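Local atomic coordinates of chitinase (Thermococcus chitonophagus, PDB entry 5XSW), a protein that probably hydrolyses chitin internally as an endochitinase, cutting the beta-1,4 links between N-acetylglucosamine units, and was caught here with bound sugars. Residues A[173-184]-A[211-222]; A[329-338]-A[368-379]. All coordinates share one frame; numbering follows the deposited sequence.

How the contacts relate
Contact 1 (173-184 with 211-222) closes along the chain before contact 2 (329-338 with 368-379) opens. Their centres lie about 17 Å apart, on the same side of the chain's centre. Contact 1 couples the end of helix 203-214 to a small antiparallel sheet; contact 2 packs helix 327-338 against the start of helix 374-386. Lys212 NZ to Gly372 O and Glu213 OE1 to His374 NE2 are probable hydrogen bonds between them, and Leu173 packs on Thr377. Both touch the same N-acetylglucosamine, so together they line one glycan pocket, an example of a substrate cleft assembled from segments distant in sequence.

Contact 1 (A[173-184]-A[211-222]); sequences LNLASSARMWVP and AKENWGTAVTKD. With NDG (2-acetamido-2-deoxy-alpha-D-glucopyranose), chain C; NAG (2-acetamido-2-deoxy-beta-D-glucopyranose), chain B.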
loop_
_atom_site.group_PDB
_atom_site.type_symbol
_atom_site.label_atom_id
_atom_site.label_comp_id
_atom_site.label_asym_id
_atom_site.label_seq_id
_atom_site.Cartn_x
_atom_site.Cartn_y
_atom_site.Cartn_z
ATOM N N LEU A 173 -4.472 -24.335 16.798
ATOM C CA LEU A 173 -3.887 -23.131 16.230
ATOM C C LEU A 173 -3.022 -23.573 15.076
ATOM O O LEU A 173 -2.070 -24.359 15.271
ATOM C CB LEU A 173 -3.016 -22.391 17.269
ATOM C CG LEU A 173 -2.030 -21.351 16.734
ATOM C CD1 LEU A 173 -2.775 -20.194 16.005
ATOM C CD2 LEU A 173 -1.256 -20.799 17.967
ATOM N N ASN A 174 -3.300 -23.041 13.883
ATOM C CA ASN A 174 -2.499 -23.368 12.700
ATOM C C ASN A 174 -2.336 -24.871 12.500
ATOM O O ASN A 174 -1.280 -25.307 12.059
ATOM C CB ASN A 174 -1.127 -22.695 12.779
ATOM C CG ASN A 174 -1.247 -21.195 12.601
ATOM O OD1 ASN A 174 -2.247 -20.752 12.027
ATOM N ND2 ASN A 174 -0.269 -20.405 13.109
ATOM N N LEU A 175 -3.384 -25.598 12.883
ATOM C CA LEU A 175 -3.519 -27.070 12.782
ATOM C C LEU A 175 -2.671 -27.841 13.801
ATOM O O LEU A 175 -2.553 -29.072 13.719
ATOM C CB LEU A 175 -3.173 -27.559 11.384
ATOM C CG LEU A 175 -4.001 -26.994 10.216
ATOM C CD1 LEU A 175 -3.626 -27.742 8.932
ATOM C CD2 LEU A 175 -5.469 -27.106 10.490
ATOM N N ALA A 176 -2.058 -27.144 14.748
ATOM C CA ALA A 176 -1.351 -27.867 15.812
ATOM C C ALA A 176 -2.377 -28.376 16.827
ATOM O O ALA A 176 -3.461 -27.802 16.967
ATOM C CB ALA A 176 -0.325 -26.954 16.478
ATOM N N SER A 177 -2.073 -29.431 17.579
ATOM C CA SER A 177 -3.114 -29.943 18.484
ATOM C C SER A 177 -3.337 -29.033 19.686
ATOM O O SER A 177 -4.432 -29.012 20.278
ATOM C CB SER A 177 -2.747 -31.359 18.980
ATOM O OG SER A 177 -1.403 -31.350 19.439
ATOM N N SER A 178 -2.297 -28.292 20.076
ATOM C CA SER A 178 -2.433 -27.362 21.204
ATOM C C SER A 178 -1.286 -26.321 21.134
ATOM O O SER A 178 -0.357 -26.461 20.335
ATOM C CB SER A 178 -2.399 -28.120 22.518
ATOM O OG SER A 178 -1.088 -28.600 22.708
ATOM N N ALA A 179 -1.370 -25.267 21.934
ATOM C CA ALA A 179 -0.295 -24.279 21.943
ATOM C C ALA A 179 -0.207 -23.633 23.332
ATOM O O ALA A 179 -1.064 -23.848 24.170
ATOM C CB ALA A 179 -0.546 -23.202 20.848
ATOM N N ARG A 180 0.833 -22.841 23.543
ATOM C CA ARG A 180 0.935 -22.016 24.748
ATOM C C ARG A 180 1.416 -20.648 24.368
ATOM O O ARG A 180 2.411 -20.518 23.650
ATOM C CB ARG A 180 1.908 -22.682 25.730
ATOM C CG ARG A 180 2.344 -21.825 26.917
ATOM C CD ARG A 180 3.421 -22.636 27.773
ATOM N NE ARG A 180 3.884 -21.766 28.864
ATOM C CZ ARG A 180 4.439 -22.212 29.983
ATOM N NH1 ARG A 180 4.618 -23.517 30.166
ATOM N NH2 ARG A 180 4.798 -21.337 30.905
ATOM N N MET A 181 0.738 -19.613 24.841
ATOM C CA MET A 181 1.166 -18.241 24.504
ATOM C C MET A 181 2.444 -17.891 25.248
ATOM O O MET A 181 2.621 -18.315 26.403
ATOM C CB MET A 181 0.038 -17.251 24.862
ATOM C CG MET A 181 -1.308 -17.627 24.224
ATOM S SD MET A 181 -1.226 -17.783 22.372
ATOM C CE MET A 181 -0.786 -16.108 21.876
ATOM N N TRP A 182 3.330 -17.133 24.611
ATOM C CA TRP A 182 4.564 -16.681 25.269
ATOM C C TRP A 182 4.983 -15.375 24.632
ATOM O O TRP A 182 4.626 -15.050 23.475
ATOM C CB TRP A 182 5.708 -17.743 25.195
ATOM C CG TRP A 182 6.582 -17.638 23.981
ATOM C CD1 TRP A 182 6.158 -17.687 22.665
ATOM C CD2 TRP A 182 7.992 -17.501 23.940
ATOM N NE1 TRP A 182 7.236 -17.592 21.820
ATOM C CE2 TRP A 182 8.374 -17.492 22.577
ATOM C CE3 TRP A 182 9.000 -17.404 24.934
ATOM C CZ2 TRP A 182 9.699 -17.353 22.171
ATOM C CZ3 TRP A 182 10.331 -17.252 24.513
ATOM C CH2 TRP A 182 10.660 -17.226 23.152
ATOM N N VAL A 183 5.689 -14.588 25.417
ATOM C CA VAL A 183 6.173 -13.296 25.000
ATOM C C VAL A 183 7.661 -13.479 24.674
ATOM O O VAL A 183 8.449 -13.773 25.583
ATOM C CB VAL A 183 5.987 -12.248 26.125
ATOM C CG1 VAL A 183 6.762 -10.973 25.765
ATOM C CG2 VAL A 183 4.437 -11.964 26.360
ATOM N N PRO A 184 8.066 -13.316 23.391
ATOM C CA PRO A 184 9.478 -13.619 23.053
ATOM C C PRO A 184 10.530 -12.806 23.810
ATOM O O PRO A 184 11.579 -13.337 24.131
ATOM C CB PRO A 184 9.555 -13.276 21.539
ATOM C CG PRO A 184 8.134 -13.593 21.044
ATOM C CD PRO A 184 7.240 -13.088 22.182
ATOM N N ALA A 211 0.195 -14.884 16.753
ATOM C CA ALA A 211 0.260 -16.335 16.855
ATOM C C ALA A 211 -0.338 -16.984 15.560
ATOM O O ALA A 211 0.234 -17.923 14.956
ATOM C CB ALA A 211 -0.494 -16.806 18.116
ATOM N N LYS A 212 -1.490 -16.461 15.143
ATOM C CA LYS A 212 -2.159 -16.938 13.915
ATOM C C LYS A 212 -1.289 -16.641 12.694
ATOM O O LYS A 212 -1.076 -17.536 11.837
ATOM C CB LYS A 212 -3.556 -16.283 13.773
ATOM C CG LYS A 212 -4.227 -16.575 12.411
ATOM C CD LYS A 212 -4.406 -18.103 12.219
ATOM C CE LYS A 212 -4.361 -18.464 10.741
ATOM N NZ LYS A 212 -4.399 -19.909 10.453
ATOM N N GLU A 213 -0.784 -15.420 12.596
ATOM C CA GLU A 213 -0.066 -14.983 11.372
ATOM C C GLU A 213 1.248 -15.700 11.158
ATOM O O GLU A 213 1.604 -16.005 10.006
ATOM C CB GLU A 213 0.221 -13.484 11.410
ATOM C CG GLU A 213 -1.086 -12.648 11.220
ATOM C CD GLU A 213 -1.661 -12.729 9.817
ATOM O OE1 GLU A 213 -2.740 -12.102 9.635
ATOM O OE2 GLU A 213 -1.008 -13.328 8.896
ATOM N N ASN A 214 2.013 -15.917 12.240
ATOM C CA ASN A 214 3.347 -16.532 12.063
ATOM C C ASN A 214 3.911 -17.102 13.345
ATOM O O ASN A 214 5.121 -17.050 13.564
ATOM C CB ASN A 214 4.298 -15.453 11.473
ATOM C CG ASN A 214 5.653 -15.996 10.961
ATOM O OD1 ASN A 214 5.829 -17.191 10.710
ATOM N ND2 ASN A 214 6.632 -15.071 10.816
ATOM N N TRP A 215 3.037 -17.615 14.198
ATOM C CA TRP A 215 3.489 -18.264 15.434
ATOM C C TRP A 215 4.402 -17.307 16.216
ATOM O O TRP A 215 5.329 -17.749 16.865
ATOM C CB TRP A 215 4.264 -19.576 15.107
ATOM C CG TRP A 215 3.411 -20.765 14.806
ATOM C CD1 TRP A 215 3.039 -21.227 13.528
ATOM C CD2 TRP A 215 2.746 -21.632 15.750
ATOM N NE1 TRP A 215 2.288 -22.370 13.665
ATOM C CE2 TRP A 215 2.069 -22.630 15.000
ATOM C CE3 TRP A 215 2.693 -21.688 17.155
ATOM C CZ2 TRP A 215 1.350 -23.680 15.606
ATOM C CZ3 TRP A 215 1.978 -22.750 17.761
ATOM C CH2 TRP A 215 1.277 -23.705 16.979
ATOM N N GLY A 216 4.173 -15.997 16.144
ATOM C CA GLY A 216 5.173 -15.081 16.718
ATOM C C GLY A 216 5.209 -15.181 18.242
ATOM O O GLY A 216 6.246 -14.997 18.873
ATOM N N THR A 217 4.086 -15.581 18.824
ATOM C CA THR A 217 3.811 -15.410 20.261
ATOM C C THR A 217 3.215 -16.670 20.848
ATOM O O THR A 217 2.511 -16.611 21.828
ATOM C CB THR A 217 2.806 -14.249 20.461
ATOM O OG1 THR A 217 1.705 -14.493 19.549
ATOM C CG2 THR A 217 3.453 -12.929 20.064
ATOM N N ALA A 218 3.490 -17.818 20.237
ATOM C CA ALA A 218 2.993 -19.055 20.782
ATOM C C ALA A 218 3.994 -20.158 20.494
ATOM O O ALA A 218 4.694 -20.126 19.479
ATOM C CB ALA A 218 1.633 -19.407 20.204
ATOM N N VAL A 219 4.055 -21.145 21.392
ATOM C CA VAL A 219 4.934 -22.302 21.165
ATOM C C VAL A 219 4.028 -23.515 21.262
ATOM O O VAL A 219 2.890 -23.365 21.653
ATOM C CB VAL A 219 6.094 -22.389 22.200
ATOM C CG1 VAL A 219 7.088 -21.221 21.983
ATOM C CG2 VAL A 219 5.511 -22.390 23.655
ATOM N N THR A 220 4.547 -24.717 20.961
ATOM C CA THR A 220 3.688 -25.903 21.005
ATOM C C THR A 220 4.540 -27.135 21.356
ATOM O O THR A 220 5.740 -27.181 21.069
ATOM C CB THR A 220 2.934 -26.132 19.617
ATOM O OG1 THR A 220 2.145 -27.318 19.690
ATOM C CG2 THR A 220 3.934 -26.272 18.464
ATOM N N LYS A 221 3.914 -28.121 21.988
ATOM C CA LYS A 221 4.550 -29.443 22.148
ATOM C C LYS A 221 4.238 -30.394 21.017
ATOM O O LYS A 221 4.690 -31.511 21.031
ATOM C CB LYS A 221 4.117 -30.103 23.449
ATOM C CG LYS A 221 4.334 -29.265 24.662
ATOM C CD LYS A 221 4.114 -30.092 25.906
ATOM C CE LYS A 221 4.801 -29.493 27.132
ATOM N NZ LYS A 221 4.005 -29.793 28.370
ATOM N N ASP A 222 3.428 -29.956 20.057
ATOM C CA ASP A 222 3.045 -30.787 18.902
ATOM C C ASP A 222 4.272 -31.144 18.104
ATOM O O ASP A 222 4.945 -30.262 17.566
ATOM C CB ASP A 222 2.036 -30.050 17.999
ATOM C CG ASP A 222 1.338 -30.993 16.990
ATOM O OD1 ASP A 222 1.987 -31.922 16.471
ATOM O OD2 ASP A 222 0.142 -30.783 16.727
HETATM C C1 NDG C . -0.569 -22.969 9.067
HETATM C C2 NDG C . -1.816 -22.130 8.811
HETATM C C3 NDG C . -1.518 -20.868 8.072
HETATM C C4 NDG C . -0.370 -20.055 8.643
HETATM C C5 NDG C . 0.865 -20.943 8.830
HETATM C C6 NDG C . 1.934 -20.262 9.671
HETATM C C7 NDG C . -3.996 -23.337 8.597
HETATM C C8 NDG C . -5.032 -24.161 7.752
HETATM O O5 NDG C . 0.546 -22.131 9.592
HETATM O O3 NDG C . -2.729 -20.072 8.102
HETATM O O4 NDG C . 0.093 -19.133 7.657
HETATM O O6 NDG C . 3.129 -21.054 9.692
HETATM O O7 NDG C . -4.239 -22.959 9.728
HETATM N N2 NDG C . -2.741 -22.948 8.035
HETATM O O1 NDG C . -0.101 -23.481 7.893
HETATM C C1 NAG B . -0.296 -17.778 7.779
HETATM C C2 NAG B . 0.584 -16.940 6.932
HETATM C C3 NAG B . 0.051 -15.521 6.816
HETATM C C4 NAG B . -1.386 -15.475 6.390
HETATM C C5 NAG B . -2.180 -16.300 7.319
HETATM C C6 NAG B . -3.607 -16.315 6.840
HETATM C C7 NAG B . 3.091 -17.262 6.776
HETATM C C8 NAG B . 4.478 -17.186 7.467
HETATM N N2 NAG B . 1.941 -16.932 7.518
HETATM O O3 NAG B . 0.827 -14.720 5.899
HETATM O O4 NAG B . -1.924 -14.145 6.547
HETATM O O5 NAG B . -1.698 -17.690 7.336
HETATM O O6 NAG B . -4.222 -17.232 7.736
HETATM O O7 NAG B . 2.938 -17.577 5.590
HETATM O O HOH W 1 -5.559 -21.522 12.947
HETATM O O HOH W 2 -1.244 -31.607 14.643
HETATM O O HOH W 3 1.398 -27.351 23.242
#
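Lys212 NZ is gripped by several oxygens at once: Asn174 OD1 at 2.8 Å, O3 of the alpha-N-acetylglucosamine (NDG) at 2.9 Å, a water that also accepts from Asn174 N, and, from outside the two segments, Gly372 O. The ammonium meets Asn174 OD1 nearly along the C=O axis (173°). The amide's other end turns back to the helix terminus, where Asn174 ND2 donates to Lys212 O at 3.2 Å, with that oxygen close to the amide plane, and weakly to Ala211 O. One asparagine thus bonds both the side chain and the backbone of Lys212, and fixes the ammonium beside the sugar.

Asn174 ND2 also lies over a face of the Trp215 indole, a face it shares with Leu173 CD2, which makes a CH-pi contact 4.1 Å from the centroid of the six-membered ring. Ala176 CB comes in at the edge of the same ring. Such a platform, built just where the chain leaves helix 203-214, leads directly into an antiparallel pairing of strands 179-181 and 218-219. Arg180 and Val219 form its hydrogen-bonded pair, Met181 and Ala218 the non-hydrogen-bonded one, and Trp182 N extends the ladder to Thr217 O.

Val219 CG1 sits over a face of the Trp182 indole, two residues on from its pair partner Arg180, 3.8 Å from the centroid of the five-membered ring. Thr220 OG1 donates to Ser178 O at 2.7 Å while accepting from Asp222 N in an ST turn. With CG anti to its own N (chi1 -166°), Asp222 carries OD2 to Ser177 N at 2.7 Å, using its anti lone pair; a water joins OD2 to Leu175 O. Near the helix end, Glu213 OE2 accepts from O4 of the N-acetylglucosamine of chain B, and Glu213 O from its N2.

Contact 2 (A[329-338]-A[368-379]); sequences TEIIDFGYNR and MEGFGGHVPTVI. With NAG (2-acetamido-2-deoxy-beta-D-glucopyranose), chain B; NAG (2-acetamido-2-deoxy-beta-D-glucopyranose), chain D.
Two side chains on helix 327-338 and one opposite share a single first torsion: CG lies anti to the backbone N in Asp333 (chi1 -175°), Asn337 and His374, which brings carboxylate, amide and imidazole together. His374 ND1 donates to Asp333 OD2 at 2.6 Å, on the syn side of the carboxylate and nearly in the imidazole plane. The acid is itself a knob in a hole formed by His374, Val375, Val378 and Ile379. Asn337 covers a face of the imidazole, its CB 3.7 Å from the ring centroid and its amide stacked at 14° to the ring. The histidine is therefore steadied both at its edge and over a face, while NE2 reaches Glu213 OE1. Replacing His374 by alanine is likely to leave Asp333 OD2 and Glu213 OE1 each without this partner, and Asn337 CB without the ring it packs on.

Asn337 OD1 accepts from Phe371 N at 2.9 Å, pinning the glycine-rich turn that precedes the helix; Phe371 O in turn accepts from O6 of the chain B N-acetylglucosamine. Arg338 bends back so that Phe371 CZ comes over the centre of its guanidinium face, Arg338 NE 3.3 Å from Phe371 CE2; the Phe371 ring also stacks on Phe371 of the second subunit. Arg338 NH2 then donates to O7 of the chain D sugar at 3.2 Å. Deeper in, Met368 CB sits over a face of the Phe334 ring, 3.8 Å from its centroid, and the sulfur lies farther above that face in a Met-aromatic contact.

The axes of the short helical segments approach to 9.3 Å and run at 127° to one another. Helix 288-311 meets Ile332 and Tyr336, helix 203-214 reaches His374 and Val378, and helix 362-365 borders Glu330 and Ile331.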
loop_
_atom_site.group_PDB
_atom_site.type_symbol
_atom_site.label_atom_id
_atom_site.label_comp_id
_atom_site.label_asym_id
_atom_site.label_seq_id
_atom_site.Cartn_x
_atom_site.Cartn_y
_atom_site.Cartn_z
ATOM N N THR A 329 -14.582 -6.805 16.795
ATOM C CA THR A 329 -13.281 -7.514 16.731
ATOM C C THR A 329 -13.251 -8.450 15.510
ATOM O O THR A 329 -12.230 -8.572 14.833
ATOM C CB THR A 329 -13.000 -8.295 18.053
ATOM O OG1 THR A 329 -12.907 -7.328 19.130
ATOM C CG2 THR A 329 -11.659 -9.053 17.939
ATOM N N GLU A 330 -14.349 -9.141 15.241
ATOM C CA GLU A 330 -14.427 -9.985 14.060
ATOM C C GLU A 330 -14.251 -9.182 12.734
ATOM O O GLU A 330 -13.517 -9.619 11.838
ATOM C CB GLU A 330 -15.811 -10.711 14.016
ATOM C CG GLU A 330 -15.900 -11.776 15.127
ATOM C CD GLU A 330 -17.340 -12.220 15.332
ATOM O OE1 GLU A 330 -18.055 -12.350 14.329
ATOM O OE2 GLU A 330 -17.744 -12.422 16.474
ATOM N N ILE A 331 -14.925 -8.044 12.630
ATOM C CA ILE A 331 -14.865 -7.168 11.448
ATOM C C ILE A 331 -13.432 -6.655 11.268
ATOM O O ILE A 331 -12.839 -6.709 10.174
ATOM C CB ILE A 331 -15.805 -5.998 11.591
ATOM C CG1 ILE A 331 -17.261 -6.501 11.527
ATOM C CG2 ILE A 331 -15.578 -4.957 10.465
ATOM C CD1 ILE A 331 -18.309 -5.444 11.853
ATOM N N ILE A 332 -12.871 -6.156 12.349
ATOM C CA ILE A 332 -11.520 -5.608 12.276
ATOM C C ILE A 332 -10.489 -6.729 11.936
ATOM O O ILE A 332 -9.612 -6.504 11.106
ATOM C CB ILE A 332 -11.105 -4.901 13.607
ATOM C CG1 ILE A 332 -11.905 -3.612 13.870
ATOM C CG2 ILE A 332 -9.598 -4.523 13.622
ATOM C CD1 ILE A 332 -11.970 -2.623 12.699
ATOM N N ASP A 333 -10.580 -7.894 12.576
ATOM C CA ASP A 333 -9.668 -8.982 12.233
ATOM C C ASP A 333 -9.880 -9.463 10.777
ATOM O O ASP A 333 -8.936 -9.757 10.062
ATOM C CB ASP A 333 -9.857 -10.178 13.138
ATOM C CG ASP A 333 -8.850 -11.243 12.856
ATOM O OD1 ASP A 333 -7.674 -10.995 13.172
ATOM O OD2 ASP A 333 -9.171 -12.296 12.235
ATOM N N PHE A 334 -11.127 -9.597 10.360
ATOM C CA PHE A 334 -11.373 -9.976 8.960
ATOM C C PHE A 334 -10.726 -8.986 7.966
ATOM O O PHE A 334 -10.107 -9.390 6.990
ATOM C CB PHE A 334 -12.906 -10.104 8.716
ATOM C CG PHE A 334 -13.273 -10.429 7.279
ATOM C CD1 PHE A 334 -13.061 -11.714 6.768
ATOM C CD2 PHE A 334 -13.782 -9.452 6.471
ATOM C CE1 PHE A 334 -13.411 -12.013 5.442
ATOM C CE2 PHE A 334 -14.170 -9.727 5.167
ATOM C CZ PHE A 334 -13.974 -11.011 4.638
ATOM N N GLY A 335 -10.868 -7.693 8.226
ATOM C CA GLY A 335 -10.329 -6.624 7.406
ATOM C C GLY A 335 -8.786 -6.678 7.411
ATOM O O GLY A 335 -8.100 -6.244 6.465
ATOM N N TYR A 336 -8.232 -7.146 8.511
ATOM C CA TYR A 336 -6.752 -7.214 8.622
ATOM C C TYR A 336 -6.244 -8.271 7.687
ATOM O O TYR A 336 -5.253 -8.062 6.957
ATOM C CB TYR A 336 -6.311 -7.558 10.036
ATOM C CG TYR A 336 -4.773 -7.545 10.169
ATOM C CD1 TYR A 336 -4.102 -6.373 10.458
ATOM C CD2 TYR A 336 -4.054 -8.720 10.034
ATOM C CE1 TYR A 336 -2.704 -6.345 10.620
ATOM C CE2 TYR A 336 -2.656 -8.730 10.168
ATOM C CZ TYR A 336 -1.998 -7.541 10.444
ATOM O OH TYR A 336 -0.629 -7.550 10.587
ATOM N N ASN A 337 -6.938 -9.396 7.681
ATOM C CA ASN A 337 -6.518 -10.522 6.820
ATOM C C ASN A 337 -6.978 -10.377 5.339
ATOM O O ASN A 337 -6.203 -10.654 4.419
ATOM C CB ASN A 337 -7.062 -11.816 7.390
ATOM C CG ASN A 337 -6.716 -13.051 6.531
ATOM O OD1 ASN A 337 -7.609 -13.764 6.110
ATOM N ND2 ASN A 337 -5.402 -13.287 6.271
ATOM N N ARG A 338 -8.194 -9.896 5.103
ATOM C CA ARG A 338 -8.732 -9.866 3.721
ATOM C C ARG A 338 -8.807 -8.462 3.127
ATOM O O ARG A 338 -9.106 -8.313 1.959
ATOM C CB ARG A 338 -10.113 -10.518 3.694
ATOM C CG ARG A 338 -10.151 -12.009 4.019
ATOM C CD ARG A 338 -9.307 -12.958 3.148
ATOM N NE ARG A 338 -9.404 -12.705 1.713
ATOM C CZ ARG A 338 -10.372 -13.130 0.908
ATOM N NH1 ARG A 338 -11.378 -13.853 1.383
ATOM N NH2 ARG A 338 -10.302 -12.854 -0.398
ATOM N N MET A 368 -17.142 -14.564 7.053
ATOM C CA MET A 368 -15.971 -13.726 7.282
ATOM C C MET A 368 -14.898 -14.480 8.051
ATOM O O MET A 368 -14.300 -13.966 8.977
ATOM C CB MET A 368 -16.318 -12.445 8.029
ATOM C CG MET A 368 -17.612 -11.799 7.645
ATOM S SD MET A 368 -18.046 -10.643 8.938
ATOM C CE MET A 368 -16.501 -9.815 9.209
ATOM N N GLU A 369 -14.696 -15.730 7.691
ATOM C CA GLU A 369 -13.664 -16.515 8.322
ATOM C C GLU A 369 -12.267 -15.946 8.085
ATOM O O GLU A 369 -11.397 -16.051 8.934
ATOM C CB GLU A 369 -13.730 -17.967 7.879
ATOM C CG GLU A 369 -12.914 -18.866 8.775
ATOM C CD GLU A 369 -13.450 -20.271 8.853
ATOM O OE1 GLU A 369 -14.336 -20.608 8.054
ATOM O OE2 GLU A 369 -12.972 -21.029 9.710
ATOM N N GLY A 370 -12.052 -15.386 6.905
ATOM C CA GLY A 370 -10.704 -15.167 6.400
ATOM C C GLY A 370 -9.975 -16.455 5.989
ATOM O O GLY A 370 -10.517 -17.534 6.109
ATOM N N PHE A 371 -8.725 -16.361 5.549
ATOM C CA PHE A 371 -7.968 -17.591 5.225
ATOM C C PHE A 371 -7.465 -18.332 6.447
ATOM O O PHE A 371 -7.007 -17.697 7.393
ATOM C CB PHE A 371 -6.760 -17.254 4.334
ATOM C CG PHE A 371 -7.151 -16.774 2.942
ATOM C CD1 PHE A 371 -7.896 -17.591 2.109
ATOM C CD2 PHE A 371 -6.794 -15.518 2.492
ATOM C CE1 PHE A 371 -8.280 -17.165 0.832
ATOM C CE2 PHE A 371 -7.171 -15.082 1.224
ATOM C CZ PHE A 371 -7.913 -15.916 0.400
ATOM N N GLY A 372 -7.526 -19.666 6.414
ATOM C CA GLY A 372 -6.912 -20.487 7.459
ATOM C C GLY A 372 -7.611 -20.312 8.798
ATOM O O GLY A 372 -6.973 -20.361 9.851
ATOM N N GLY A 373 -8.921 -20.062 8.782
ATOM C CA GLY A 373 -9.681 -19.931 10.036
ATOM C C GLY A 373 -9.205 -18.728 10.852
ATOM O O GLY A 373 -9.287 -18.735 12.093
ATOM N N HIS A 374 -8.794 -17.669 10.145
ATOM C CA HIS A 374 -8.147 -16.515 10.766
ATOM C C HIS A 374 -9.025 -15.892 11.870
ATOM O O HIS A 374 -8.571 -15.710 12.998
ATOM C CB HIS A 374 -7.825 -15.438 9.695
ATOM C CG HIS A 374 -6.828 -14.412 10.141
ATOM N ND1 HIS A 374 -7.153 -13.397 11.028
ATOM C CD2 HIS A 374 -5.529 -14.213 9.792
ATOM C CE1 HIS A 374 -6.111 -12.595 11.183
ATOM N NE2 HIS A 374 -5.101 -13.078 10.460
ATOM N N VAL A 375 -10.270 -15.544 11.539
ATOM C CA VAL A 375 -11.144 -14.837 12.495
ATOM C C VAL A 375 -11.488 -15.707 13.746
ATOM O O VAL A 375 -11.237 -15.274 14.870
ATOM C CB VAL A 375 -12.454 -14.308 11.809
ATOM C CG1 VAL A 375 -13.495 -13.781 12.868
ATOM C CG2 VAL A 375 -12.075 -13.168 10.880
ATOM N N PRO A 376 -12.018 -16.925 13.560
ATOM C CA PRO A 376 -12.294 -17.702 14.779
ATOM C C PRO A 376 -11.019 -18.007 15.607
ATOM O O PRO A 376 -11.091 -18.084 16.820
ATOM C CB PRO A 376 -12.899 -19.028 14.246
ATOM C CG PRO A 376 -12.428 -19.124 12.778
ATOM C CD PRO A 376 -12.445 -17.650 12.329
ATOM N N THR A 377 -9.887 -18.225 14.969
ATOM C CA THR A 377 -8.653 -18.465 15.739
ATOM C C THR A 377 -8.290 -17.256 16.604
ATOM O O THR A 377 -8.022 -17.397 17.797
ATOM C CB THR A 377 -7.455 -18.786 14.799
ATOM O OG1 THR A 377 -7.765 -19.947 14.004
ATOM C CG2 THR A 377 -6.135 -19.065 15.593
ATOM N N VAL A 378 -8.252 -16.073 15.992
ATOM C CA VAL A 378 -7.748 -14.891 16.682
ATOM C C VAL A 378 -8.736 -14.531 17.811
ATOM O O VAL A 378 -8.363 -14.173 18.935
ATOM C CB VAL A 378 -7.571 -13.715 15.685
ATOM C CG1 VAL A 378 -7.342 -12.401 16.430
ATOM C CG2 VAL A 378 -6.305 -14.009 14.737
ATOM N N ILE A 379 -10.019 -14.670 17.508
ATOM C CA ILE A 379 -11.034 -14.326 18.512
ATOM C C ILE A 379 -11.014 -15.303 19.675
ATOM O O ILE A 379 -11.028 -14.881 20.846
ATOM C CB ILE A 379 -12.431 -14.262 17.824
ATOM C CG1 ILE A 379 -12.718 -12.811 17.431
ATOM C CG2 ILE A 379 -13.450 -14.913 18.627
ATOM C CD1 ILE A 379 -11.946 -12.356 16.286
HETATM C C1 NAG B . -0.296 -17.778 7.779
HETATM C C2 NAG B . 0.584 -16.940 6.932
HETATM C C3 NAG B . 0.051 -15.521 6.816
HETATM C C4 NAG B . -1.386 -15.475 6.390
HETATM C C5 NAG B . -2.180 -16.300 7.319
HETATM C C6 NAG B . -3.607 -16.315 6.840
HETATM C C7 NAG B . 3.091 -17.262 6.776
HETATM C C8 NAG B . 4.478 -17.186 7.467
HETATM N N2 NAG B . 1.941 -16.932 7.518
HETATM O O3 NAG B . 0.827 -14.720 5.899
HETATM O O4 NAG B . -1.924 -14.145 6.547
HETATM O O5 NAG B . -1.698 -17.690 7.336
HETATM O O6 NAG B . -4.222 -17.232 7.736
HETATM O O7 NAG B . 2.938 -17.577 5.590
HETATM C C1 NAG D . -10.368 -15.777 -4.450
HETATM C C2 NAG D . -10.557 -14.440 -3.764
HETATM C C3 NAG D . -9.314 -13.617 -3.898
HETATM C C4 NAG D . -8.097 -14.323 -3.426
HETATM C C5 NAG D . -7.944 -15.608 -4.153
HETATM C C6 NAG D . -6.718 -16.371 -3.573
HETATM C C7 NAG D . -12.742 -13.230 -3.721
HETATM C C8 NAG D . -13.880 -12.511 -4.476
HETATM N N2 NAG D . -11.649 -13.776 -4.450
HETATM O O3 NAG D . -9.454 -12.366 -3.213
HETATM O O4 NAG D . -6.905 -13.529 -3.781
HETATM O O5 NAG D . -9.139 -16.436 -3.952
HETATM O O6 NAG D . -6.705 -17.594 -4.270
HETATM O O7 NAG D . -12.713 -13.266 -2.501
#